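Side-chain contacts in fat acid-binding protein (PDB 3NYI), which binds stearic acid and probably serves as a binding protein for fatty acids or related lipids: residues 226-231 with 236-241; 250-255 with 285-290; 132-137 with 157-162. All blocks are in the same frame, centred on the assembly; numbering follows the deposited sequence.

Overall arrangement
Contacts 1 and 2 lay two helices, 213-231 and 246-260, on one face of the mixed sheet that holds strands 236-242 and 285-291; the centres of the two contacts are about 10 Å apart. These strands are antiparallel neighbours, paired through Ile-237 N and Ile-290 O. Contact 3 lies across the sheet, its centre about 12 Å from that of contact 1 and about 17 Å from that of contact 2; Leu-133 of its helix 128-143 packs on Ile-237 and Ser-239. The tail of the stearic acid ends at Gly-241 and Gly-286, one from each strand, while its carboxylate end is hydrogen-bonded to Ser-97 OG and Thr-65 OG1. Contact 3 stays clear of the lipid.

Contact 1 of 3, residues 226-231 with 236-241. With STE (stearic acid), chain C.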
loop_
_atom_site.group_PDB
_atom_site.type_symbol
_atom_site.label_atom_id
_atom_site.label_comp_id
_atom_site.label_asym_id
_atom_site.label_seq_id
_atom_site.Cartn_x
_atom_site.Cartn_y
_atom_site.Cartn_z
ATOM N N LYS A 226 -9.786 -17.525 -7.300
ATOM C CA LYS A 226 -10.340 -17.382 -8.637
ATOM C C LYS A 226 -9.434 -16.546 -9.546
ATOM O O LYS A 226 -9.171 -16.908 -10.685
ATOM C CB LYS A 226 -11.740 -16.765 -8.553
ATOM C CG LYS A 226 -12.373 -16.461 -9.899
ATOM C CD LYS A 226 -13.737 -15.784 -9.730
ATOM C CE LYS A 226 -14.417 -15.565 -11.077
ATOM N NZ LYS A 226 -14.645 -16.861 -11.775
ATOM N N TYR A 227 -8.956 -15.412 -9.045
ATOM C CA TYR A 227 -8.072 -14.575 -9.829
ATOM C C TYR A 227 -6.736 -15.269 -10.127
ATOM O O TYR A 227 -6.235 -15.229 -11.260
ATOM C CB TYR A 227 -7.813 -13.255 -9.077
ATOM C CG TYR A 227 -6.832 -12.359 -9.777
ATOM C CD1 TYR A 227 -7.224 -11.609 -10.882
ATOM C CD2 TYR A 227 -5.511 -12.254 -9.338
ATOM C CE1 TYR A 227 -6.329 -10.776 -11.542
ATOM C CE2 TYR A 227 -4.598 -11.401 -9.990
ATOM C CZ TYR A 227 -5.020 -10.673 -11.092
ATOM O OH TYR A 227 -4.148 -9.823 -11.752
ATOM N N LEU A 228 -6.149 -15.898 -9.115
ATOM C CA LEU A 228 -4.870 -16.572 -9.322
ATOM C C LEU A 228 -5.009 -17.751 -10.283
ATOM O O LEU A 228 -4.162 -17.951 -11.151
ATOM C CB LEU A 228 -4.245 -17.019 -7.997
ATOM C CG LEU A 228 -3.764 -15.840 -7.136
ATOM C CD1 LEU A 228 -3.361 -16.313 -5.748
ATOM C CD2 LEU A 228 -2.603 -15.112 -7.819
ATOM N N ASP A 229 -6.079 -18.520 -10.131
ATOM C CA ASP A 229 -6.309 -19.657 -11.019
ATOM C C ASP A 229 -6.495 -19.227 -12.468
ATOM O O ASP A 229 -5.985 -19.873 -13.386
ATOM C CB ASP A 229 -7.493 -20.483 -10.536
ATOM C CG ASP A 229 -7.187 -21.212 -9.245
ATOM O OD1 ASP A 229 -5.999 -21.191 -8.834
ATOM O OD2 ASP A 229 -8.121 -21.785 -8.640
ATOM N N GLU A 230 -7.212 -18.128 -12.674
ATOM C CA GLU A 230 -7.408 -17.594 -14.015
ATOM C C GLU A 230 -6.092 -17.187 -14.660
ATOM O O GLU A 230 -5.903 -17.397 -15.853
ATOM C CB GLU A 230 -8.368 -16.398 -14.011
ATOM C CG GLU A 230 -9.821 -16.769 -13.772
ATOM C CD GLU A 230 -10.713 -15.552 -13.559
ATOM O OE1 GLU A 230 -10.184 -14.415 -13.482
ATOM O OE2 GLU A 230 -11.945 -15.739 -13.459
ATOM N N ASN A 231 -5.181 -16.631 -13.862
ATOM C CA ASN A 231 -4.013 -15.943 -14.400
ATOM C C ASN A 231 -2.667 -16.663 -14.248
ATOM O O ASN A 231 -1.626 -16.141 -14.651
ATOM C CB ASN A 231 -3.942 -14.538 -13.812
ATOM C CG ASN A 231 -5.098 -13.664 -14.279
ATOM O OD1 ASN A 231 -6.071 -13.430 -13.549
ATOM N ND2 ASN A 231 -5.005 -13.195 -15.511
ATOM N N PHE A 236 2.797 -15.552 -9.920
ATOM C CA PHE A 236 2.554 -14.436 -8.977
ATOM C C PHE A 236 3.339 -14.539 -7.671
ATOM O O PHE A 236 3.644 -15.636 -7.202
ATOM C CB PHE A 236 1.060 -14.340 -8.632
ATOM C CG PHE A 236 0.227 -13.778 -9.737
ATOM C CD1 PHE A 236 -0.182 -12.459 -9.709
ATOM C CD2 PHE A 236 -0.138 -14.578 -10.821
ATOM C CE1 PHE A 236 -0.945 -11.926 -10.752
ATOM C CE2 PHE A 236 -0.912 -14.058 -11.855
ATOM C CZ PHE A 236 -1.302 -12.739 -11.830
ATOM N N ILE A 237 3.665 -13.377 -7.110
ATOM C CA ILE A 237 4.145 -13.239 -5.737
ATOM C C ILE A 237 2.939 -12.967 -4.842
ATOM O O ILE A 237 2.056 -12.215 -5.217
ATOM C CB ILE A 237 5.088 -12.017 -5.626
ATOM C CG1 ILE A 237 6.342 -12.243 -6.474
ATOM C CG2 ILE A 237 5.444 -11.730 -4.162
ATOM C CD1 ILE A 237 7.144 -13.479 -6.059
ATOM N N VAL A 238 2.888 -13.568 -3.659
ATOM C CA VAL A 238 1.748 -13.367 -2.773
ATOM C C VAL A 238 2.225 -12.956 -1.370
ATOM O O VAL A 238 3.138 -13.577 -0.815
ATOM C CB VAL A 238 0.884 -14.638 -2.690
ATOM C CG1 VAL A 238 -0.343 -14.398 -1.847
ATOM C CG2 VAL A 238 0.489 -15.104 -4.087
ATOM N N SER A 239 1.648 -11.885 -0.824
ATOM C CA SER A 239 1.969 -11.452 0.546
ATOM C C SER A 239 0.705 -11.071 1.296
ATOM O O SER A 239 -0.330 -10.797 0.678
ATOM C CB SER A 239 2.941 -10.269 0.562
ATOM O OG SER A 239 4.207 -10.635 0.036
ATOM N N VAL A 240 0.796 -11.040 2.625
ATOM C CA VAL A 240 -0.359 -10.761 3.479
ATOM C C VAL A 240 -0.199 -9.430 4.228
ATOM O O VAL A 240 0.921 -9.036 4.580
ATOM C CB VAL A 240 -0.598 -11.919 4.502
ATOM C CG1 VAL A 240 -1.460 -11.461 5.659
ATOM C CG2 VAL A 240 -1.223 -13.147 3.806
ATOM N N GLY A 241 -1.320 -8.744 4.459
ATOM C CA GLY A 241 -1.356 -7.572 5.335
ATOM C C GLY A 241 -2.337 -7.778 6.485
ATOM O O GLY A 241 -3.423 -8.343 6.301
HETATM C C1 STE C . -4.081 11.457 2.236
HETATM O O1 STE C . -3.731 12.021 1.244
HETATM O O2 STE C . -4.663 12.068 3.083
HETATM C C2 STE C . -3.985 9.916 2.312
HETATM C C3 STE C . -5.355 9.268 1.987
HETATM C C4 STE C . -5.273 7.733 2.176
HETATM C C5 STE C . -6.538 7.034 1.626
HETATM C C6 STE C . -6.451 5.512 1.881
HETATM C C7 STE C . -7.750 4.794 1.432
HETATM C C8 STE C . -7.534 3.265 1.568
HETATM C C9 STE C . -8.804 2.483 1.159
HETATM C C10 STE C . -8.557 0.969 1.403
HETATM C C11 STE C . -7.672 0.433 0.276
HETATM C C12 STE C . -6.436 -0.378 0.731
HETATM C C13 STE C . -6.557 -1.025 2.120
HETATM C C14 STE C . -6.060 -2.489 1.970
HETATM C C15 STE C . -5.756 -3.120 3.348
HETATM C C16 STE C . -5.633 -4.654 3.171
HETATM C C17 STE C . -4.182 -5.021 2.790
HETATM C C18 STE C . -3.988 -6.554 2.776
#
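Phe-236 receives Leu-228, Tyr-227 and Asn-231 around its ring. Leu-228 lays CD2 over one face, 4.1 Å from the centroid of the Phe-236 ring, a CH-pi contact that lies 26° off the ring normal. Tyr-227 forms an offset edge-to-face pair with the same ring, planes at 72° and Tyr-227 CE2 3.8 Å from Phe-236 CE1. At the ring edge, in its plane, Asn-231 O comes within 3.6 Å of Phe-236 CE2, and Asn-231 CB reaches the same atom. Farther along the strand, Leu-228 CD1 meets Val-238 CG2 more loosely, at 4.4 Å. With CG anti to the backbone N (chi1 176°), Tyr-227 swings its ring in beside the phenylalanine; its OH is held by the backbone oxygen of Ser-161. Were Phe-236 replaced by an alanine, Leu-228 CD2 and the edge of Tyr-227 would probably lose their aromatic partner, opening a gap between helix and strand. Helix 213-231 thus packs nearly antiparallel on the strand that follows it after four residues, with Val-289 of strand 285-291 beside both aromatic rings and Leu-260 of helix 246-260 against Leu-228.

Contact 2 of 3, residues 250-255 with 285-290; sequences FEFMKE and IGLGVI. With STE (stearic acid), chain C.
Phe-252 is the side chain through which this part of helix 246-260 packs on strand 285-291, a helix-on-sheet contact in the DegV fold. The helix follows strand 236-242 in the chain, and strand 285-291, running antiparallel to that one, packs against it, the segment axes at 49°. These axes come within 9.6 Å at their closest, a separation bridged by the phenylalanine ring and by Ile-285 and Leu-287, which rise from the same face of the strand. Ile-285 carries the face contact: its CG1 sits over the Phe-252 ring, 4.2 Å from the centroid and 27° off the ring normal, as a CH-pi contact, while its CD1 goes on to the root of the side chain, 3.6 Å from Phe-252 CB. That reach follows from an extended isoleucine, in which a first torsion of -175° points CG1 directly away from the amide nitrogen and CD1 is carried on outward. The far rim of the ring turns to the backbone: Phe-252 CE2 lies 3.6 Å from Gly-286 O, which is near the ring plane, and Leu-287 CD2 comes to the edge at CZ. Val-220 and Ala-224 of helix 213-231 press on Leu-287 from the neighbouring helix, and Val-240 of the adjacent strand touches Phe-252. Between Ile-285 and Leu-287, which point to the helix, Gly-286 has no side chain on the opposite face of the strand, where the lipid tail arrives. A CB there would be crowded by the terminal methyl of stearic acid, whose C18 lies 3.4 Å from Gly-286 C.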
loop_
_atom_site.group_PDB
_atom_site.type_symbol
_atom_site.label_atom_id
_atom_site.label_comp_id
_atom_site.label_asym_id
_atom_site.label_seq_id
_atom_site.Cartn_x
_atom_site.Cartn_y
_atom_site.Cartn_z
ATOM N N PHE A 250 -0.965 -13.834 11.511
ATOM C CA PHE A 250 -0.112 -15.009 11.314
ATOM C C PHE A 250 -0.951 -16.239 10.972
ATOM O O PHE A 250 -0.563 -17.051 10.135
ATOM C CB PHE A 250 0.734 -15.299 12.559
ATOM C CG PHE A 250 1.595 -14.153 12.983
ATOM C CD1 PHE A 250 2.282 -13.403 12.044
ATOM C CD2 PHE A 250 1.727 -13.829 14.325
ATOM C CE1 PHE A 250 3.078 -12.337 12.434
ATOM C CE2 PHE A 250 2.525 -12.772 14.722
ATOM C CZ PHE A 250 3.202 -12.022 13.773
ATOM N N GLU A 251 -2.092 -16.371 11.636
ATOM C CA GLU A 251 -2.991 -17.489 11.399
ATOM C C GLU A 251 -3.586 -17.374 10.001
ATOM O O GLU A 251 -3.763 -18.366 9.298
ATOM C CB GLU A 251 -4.114 -17.500 12.443
ATOM C CG GLU A 251 -5.119 -18.633 12.269
ATOM C CD GLU A 251 -6.384 -18.449 13.104
ATOM O OE1 GLU A 251 -6.942 -17.329 13.118
ATOM O OE2 GLU A 251 -6.829 -19.433 13.738
ATOM N N PHE A 252 -3.911 -16.153 9.602
ATOM C CA PHE A 252 -4.427 -15.935 8.259
ATOM C C PHE A 252 -3.396 -16.366 7.220
ATOM O O PHE A 252 -3.749 -16.969 6.205
ATOM C CB PHE A 252 -4.853 -14.475 8.051
ATOM C CG PHE A 252 -5.505 -14.223 6.720
ATOM C CD1 PHE A 252 -6.714 -14.829 6.400
ATOM C CD2 PHE A 252 -4.909 -13.384 5.783
ATOM C CE1 PHE A 252 -7.319 -14.613 5.169
ATOM C CE2 PHE A 252 -5.502 -13.162 4.544
ATOM C CZ PHE A 252 -6.714 -13.777 4.235
HETATM N N MSE A 253 -2.122 -16.072 7.479
HETATM C CA MSE A 253 -1.072 -16.440 6.537
HETATM C C MSE A 253 -1.060 -17.941 6.311
HETATM O O MSE A 253 -0.713 -18.401 5.233
HETATM C CB MSE A 253 0.304 -16.014 7.039
HETATM C CG MSE A 253 0.499 -14.520 7.153
HETATM SE SE MSE A 253 2.208 -14.100 7.982
HETATM C CE MSE A 253 1.837 -12.218 8.434
ATOM N N LYS A 254 -1.409 -18.701 7.344
ATOM C CA LYS A 254 -1.421 -20.153 7.221
ATOM C C LYS A 254 -2.581 -20.589 6.336
ATOM O O LYS A 254 -2.431 -21.474 5.492
ATOM C CB LYS A 254 -1.498 -20.815 8.600
ATOM C CG LYS A 254 -0.219 -20.679 9.419
ATOM C CD LYS A 254 -0.357 -21.341 10.786
ATOM C CE LYS A 254 0.971 -21.359 11.534
ATOM N NZ LYS A 254 0.868 -22.032 12.865
ATOM N N GLU A 255 -3.733 -19.952 6.528
ATOM C CA GLU A 255 -4.919 -20.234 5.723
ATOM C C GLU A 255 -4.681 -19.892 4.260
ATOM O O GLU A 255 -5.149 -20.601 3.369
ATOM C CB GLU A 255 -6.127 -19.443 6.226
ATOM C CG GLU A 255 -6.496 -19.686 7.678
ATOM C CD GLU A 255 -7.479 -18.649 8.206
ATOM O OE1 GLU A 255 -8.283 -18.111 7.405
ATOM O OE2 GLU A 255 -7.447 -18.370 9.423
ATOM N N ILE A 285 -7.760 -6.960 6.958
ATOM C CA ILE A 285 -6.934 -8.152 6.799
ATOM C C ILE A 285 -7.112 -8.678 5.383
ATOM O O ILE A 285 -8.205 -8.640 4.833
ATOM C CB ILE A 285 -7.284 -9.236 7.833
ATOM C CG1 ILE A 285 -6.320 -10.422 7.712
ATOM C CG2 ILE A 285 -8.745 -9.670 7.705
ATOM C CD1 ILE A 285 -6.256 -11.290 8.963
ATOM N N GLY A 286 -6.029 -9.121 4.769
ATOM C CA GLY A 286 -6.127 -9.516 3.376
ATOM C C GLY A 286 -4.799 -9.899 2.791
ATOM O O GLY A 286 -3.822 -10.096 3.513
ATOM N N LEU A 287 -4.774 -10.026 1.472
ATOM C CA LEU A 287 -3.564 -10.424 0.779
ATOM C C LEU A 287 -3.437 -9.621 -0.499
ATOM O O LEU A 287 -4.432 -9.141 -1.046
ATOM C CB LEU A 287 -3.569 -11.934 0.472
ATOM C CG LEU A 287 -4.592 -12.441 -0.546
ATOM C CD1 LEU A 287 -4.064 -13.669 -1.266
ATOM C CD2 LEU A 287 -5.911 -12.760 0.142
ATOM N N GLY A 288 -2.195 -9.440 -0.938
ATOM C CA GLY A 288 -1.893 -8.783 -2.194
ATOM C C GLY A 288 -1.115 -9.725 -3.092
ATOM O O GLY A 288 -0.394 -10.616 -2.618
ATOM N N VAL A 289 -1.275 -9.551 -4.396
ATOM C CA VAL A 289 -0.539 -10.378 -5.341
ATOM C C VAL A 289 -0.033 -9.486 -6.452
ATOM O O VAL A 289 -0.595 -8.418 -6.711
ATOM C CB VAL A 289 -1.418 -11.510 -5.948
ATOM C CG1 VAL A 289 -2.133 -12.259 -4.840
ATOM C CG2 VAL A 289 -2.421 -10.930 -6.966
ATOM N N ILE A 290 1.032 -9.917 -7.105
ATOM C CA ILE A 290 1.534 -9.204 -8.270
ATOM C C ILE A 290 2.287 -10.185 -9.140
ATOM O O ILE A 290 2.806 -11.187 -8.636
ATOM C CB ILE A 290 2.468 -8.023 -7.865
ATOM C CG1 ILE A 290 2.625 -7.020 -9.017
ATOM C CG2 ILE A 290 3.825 -8.554 -7.425
ATOM C CD1 ILE A 290 3.288 -5.655 -8.595
HETATM C C1 STE C . -4.081 11.457 2.236
HETATM O O1 STE C . -3.731 12.021 1.244
HETATM O O2 STE C . -4.663 12.068 3.083
HETATM C C2 STE C . -3.985 9.916 2.312
HETATM C C3 STE C . -5.355 9.268 1.987
HETATM C C4 STE C . -5.273 7.733 2.176
HETATM C C5 STE C . -6.538 7.034 1.626
HETATM C C6 STE C . -6.451 5.512 1.881
HETATM C C7 STE C . -7.750 4.794 1.432
HETATM C C8 STE C . -7.534 3.265 1.568
HETATM C C9 STE C . -8.804 2.483 1.159
HETATM C C10 STE C . -8.557 0.969 1.403
HETATM C C11 STE C . -7.672 0.433 0.276
HETATM C C12 STE C . -6.436 -0.378 0.731
HETATM C C13 STE C . -6.557 -1.025 2.120
HETATM C C14 STE C . -6.060 -2.489 1.970
HETATM C C15 STE C . -5.756 -3.120 3.348
HETATM C C16 STE C . -5.633 -4.654 3.171
HETATM C C17 STE C . -4.182 -5.021 2.790
HETATM C C18 STE C . -3.988 -6.554 2.776
#

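Contact 3 of 3, residues 132-137 with 157-162; sequences ALLIDQ and ALMASA
Two different first torsions bring Leu-134 and Leu-158 together. In Leu-134 the branch carbon CG stands opposite the amide nitrogen (chi1 -178°), which carries both methyls across to helix 148-161, whereas Leu-158 has CG opposite its own carbonyl carbon (chi1 -75°) and extends toward helix 128-143. The methyls of Leu-134 divide the work: CD1 settles 3.8 Å from Leu-158 CB, and CD2 lies 3.8 Å from Met-159 CG. Met-159, a selenomethionine, touches with this methylene, and the end of its chain leads away from helix 128-143. In return Leu-158 sends CD1 one helical turn along, to 3.9 Å from Gln-137 CB, and its side chain also packs on Met-141 of the same helix. These apolar contacts join the two arms of a helical hairpin, helices 128-143 and 148-161, linked by a turn of four residues; the segment axes run at 155° to each other and approach to 10.5 Å. Between the arms the packing is apolar, and the amide oxygen of Gln-137 finds its partner elsewhere. Gln-137 gives its aliphatic root to Leu-158, while its OE1 accepts a hydrogen bond from the backbone N of Tyr-293. Near the end of helix 148-161, Ser-161 OG turns back on the preceding turn and donates to Leu-158 O at 2.9 Å, tilted out of the carbonyl plane; the same OG is hydrogen-bonded to the backbone N of Arg-291. Ile-290, in the strand just before that arginine, lies against Leu-133, Leu-134 and Gln-137 on one arm and Ser-161 on the other, and Ile-290 CG1 also packs on Leu-158 O.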
loop_
_atom_site.group_PDB
_atom_site.type_symbol
_atom_site.label_atom_id
_atom_site.label_comp_id
_atom_site.label_asym_id
_atom_site.label_seq_id
_atom_site.Cartn_x
_atom_site.Cartn_y
_atom_site.Cartn_z
ATOM N N ALA A 132 3.929 -2.130 -1.755
ATOM C CA ALA A 132 5.154 -2.834 -1.345
ATOM C C ALA A 132 5.601 -3.890 -2.389
ATOM O O ALA A 132 6.793 -3.989 -2.732
ATOM C CB ALA A 132 4.953 -3.482 0.020
ATOM N N LEU A 133 4.643 -4.657 -2.902
ATOM C CA LEU A 133 4.953 -5.659 -3.949
ATOM C C LEU A 133 5.529 -5.023 -5.213
ATOM O O LEU A 133 6.461 -5.562 -5.815
ATOM C CB LEU A 133 3.700 -6.469 -4.308
ATOM C CG LEU A 133 3.299 -7.485 -3.236
ATOM C CD1 LEU A 133 1.904 -8.039 -3.502
ATOM C CD2 LEU A 133 4.348 -8.620 -3.165
ATOM N N LEU A 134 4.970 -3.881 -5.624
ATOM C CA LEU A 134 5.474 -3.212 -6.816
ATOM C C LEU A 134 6.886 -2.682 -6.595
ATOM O O LEU A 134 7.761 -2.858 -7.434
ATOM C CB LEU A 134 4.549 -2.068 -7.252
ATOM C CG LEU A 134 4.997 -1.350 -8.531
ATOM C CD1 LEU A 134 4.814 -2.263 -9.758
ATOM C CD2 LEU A 134 4.227 -0.037 -8.721
ATOM N N ILE A 135 7.109 -2.010 -5.469
ATOM C CA ILE A 135 8.437 -1.526 -5.173
ATOM C C ILE A 135 9.429 -2.683 -5.169
ATOM O O ILE A 135 10.514 -2.599 -5.738
ATOM C CB ILE A 135 8.470 -0.802 -3.824
ATOM C CG1 ILE A 135 7.729 0.530 -3.954
ATOM C CG2 ILE A 135 9.895 -0.560 -3.415
ATOM C CD1 ILE A 135 7.326 1.162 -2.582
ATOM N N ASP A 136 9.034 -3.773 -4.536
ATOM C CA ASP A 136 9.890 -4.955 -4.481
ATOM C C ASP A 136 10.188 -5.555 -5.866
ATOM O O ASP A 136 11.302 -6.004 -6.118
ATOM C CB ASP A 136 9.303 -6.007 -3.532
ATOM C CG ASP A 136 10.227 -7.201 -3.352
ATOM O OD1 ASP A 136 11.378 -7.001 -2.897
ATOM O OD2 ASP A 136 9.804 -8.321 -3.703
ATOM N N GLN A 137 9.217 -5.549 -6.773
ATOM C CA GLN A 137 9.516 -5.998 -8.134
ATOM C C GLN A 137 10.575 -5.083 -8.746
ATOM O O GLN A 137 11.492 -5.546 -9.406
ATOM C CB GLN A 137 8.265 -6.041 -9.010
ATOM C CG GLN A 137 7.337 -7.214 -8.703
ATOM C CD GLN A 137 7.998 -8.561 -8.987
ATOM O OE1 GLN A 137 8.538 -8.772 -10.067
ATOM N NE2 GLN A 137 7.970 -9.466 -8.006
ATOM N N ALA A 157 2.477 -3.453 -17.047
ATOM C CA ALA A 157 1.953 -4.795 -16.874
ATOM C C ALA A 157 1.974 -5.218 -15.401
ATOM O O ALA A 157 1.026 -5.843 -14.909
ATOM C CB ALA A 157 2.731 -5.798 -17.746
ATOM N N LEU A 158 3.044 -4.863 -14.693
ATOM C CA LEU A 158 3.122 -5.174 -13.265
ATOM C C LEU A 158 1.973 -4.513 -12.507
ATOM O O LEU A 158 1.272 -5.151 -11.707
ATOM C CB LEU A 158 4.458 -4.706 -12.681
ATOM C CG LEU A 158 5.671 -5.561 -13.028
ATOM C CD1 LEU A 158 6.970 -4.940 -12.508
ATOM C CD2 LEU A 158 5.471 -6.956 -12.476
HETATM N N MSE A 159 1.778 -3.220 -12.742
HETATM C CA MSE A 159 0.719 -2.499 -12.048
HETATM C C MSE A 159 -0.674 -3.044 -12.364
HETATM O O MSE A 159 -1.521 -3.173 -11.474
HETATM C CB MSE A 159 0.793 -1.008 -12.372
HETATM C CG MSE A 159 2.055 -0.344 -11.845
HETATM SE SE MSE A 159 1.947 1.607 -12.123
HETATM C CE MSE A 159 1.828 1.653 -14.071
ATOM N N ALA A 160 -0.908 -3.367 -13.634
ATOM C CA ALA A 160 -2.198 -3.929 -14.049
ATOM C C ALA A 160 -2.496 -5.289 -13.391
ATOM O O ALA A 160 -3.661 -5.650 -13.181
ATOM C CB ALA A 160 -2.258 -4.049 -15.569
ATOM N N SER A 161 -1.444 -6.034 -13.056
ATOM C CA SER A 161 -1.601 -7.386 -12.525
ATOM C C SER A 161 -1.831 -7.375 -11.024
ATOM O O SER A 161 -2.322 -8.358 -10.466
ATOM C CB SER A 161 -0.367 -8.245 -12.828
ATOM O OG SER A 161 0.690 -7.942 -11.914
ATOM N N ALA A 162 -1.476 -6.270 -10.357
ATOM C CA ALA A 162 -1.572 -6.222 -8.909
ATOM C C ALA A 162 -3.012 -6.279 -8.416
ATOM O O ALA A 162 -3.907 -5.663 -9.009
ATOM C CB ALA A 162 -0.861 -4.920 -8.347
#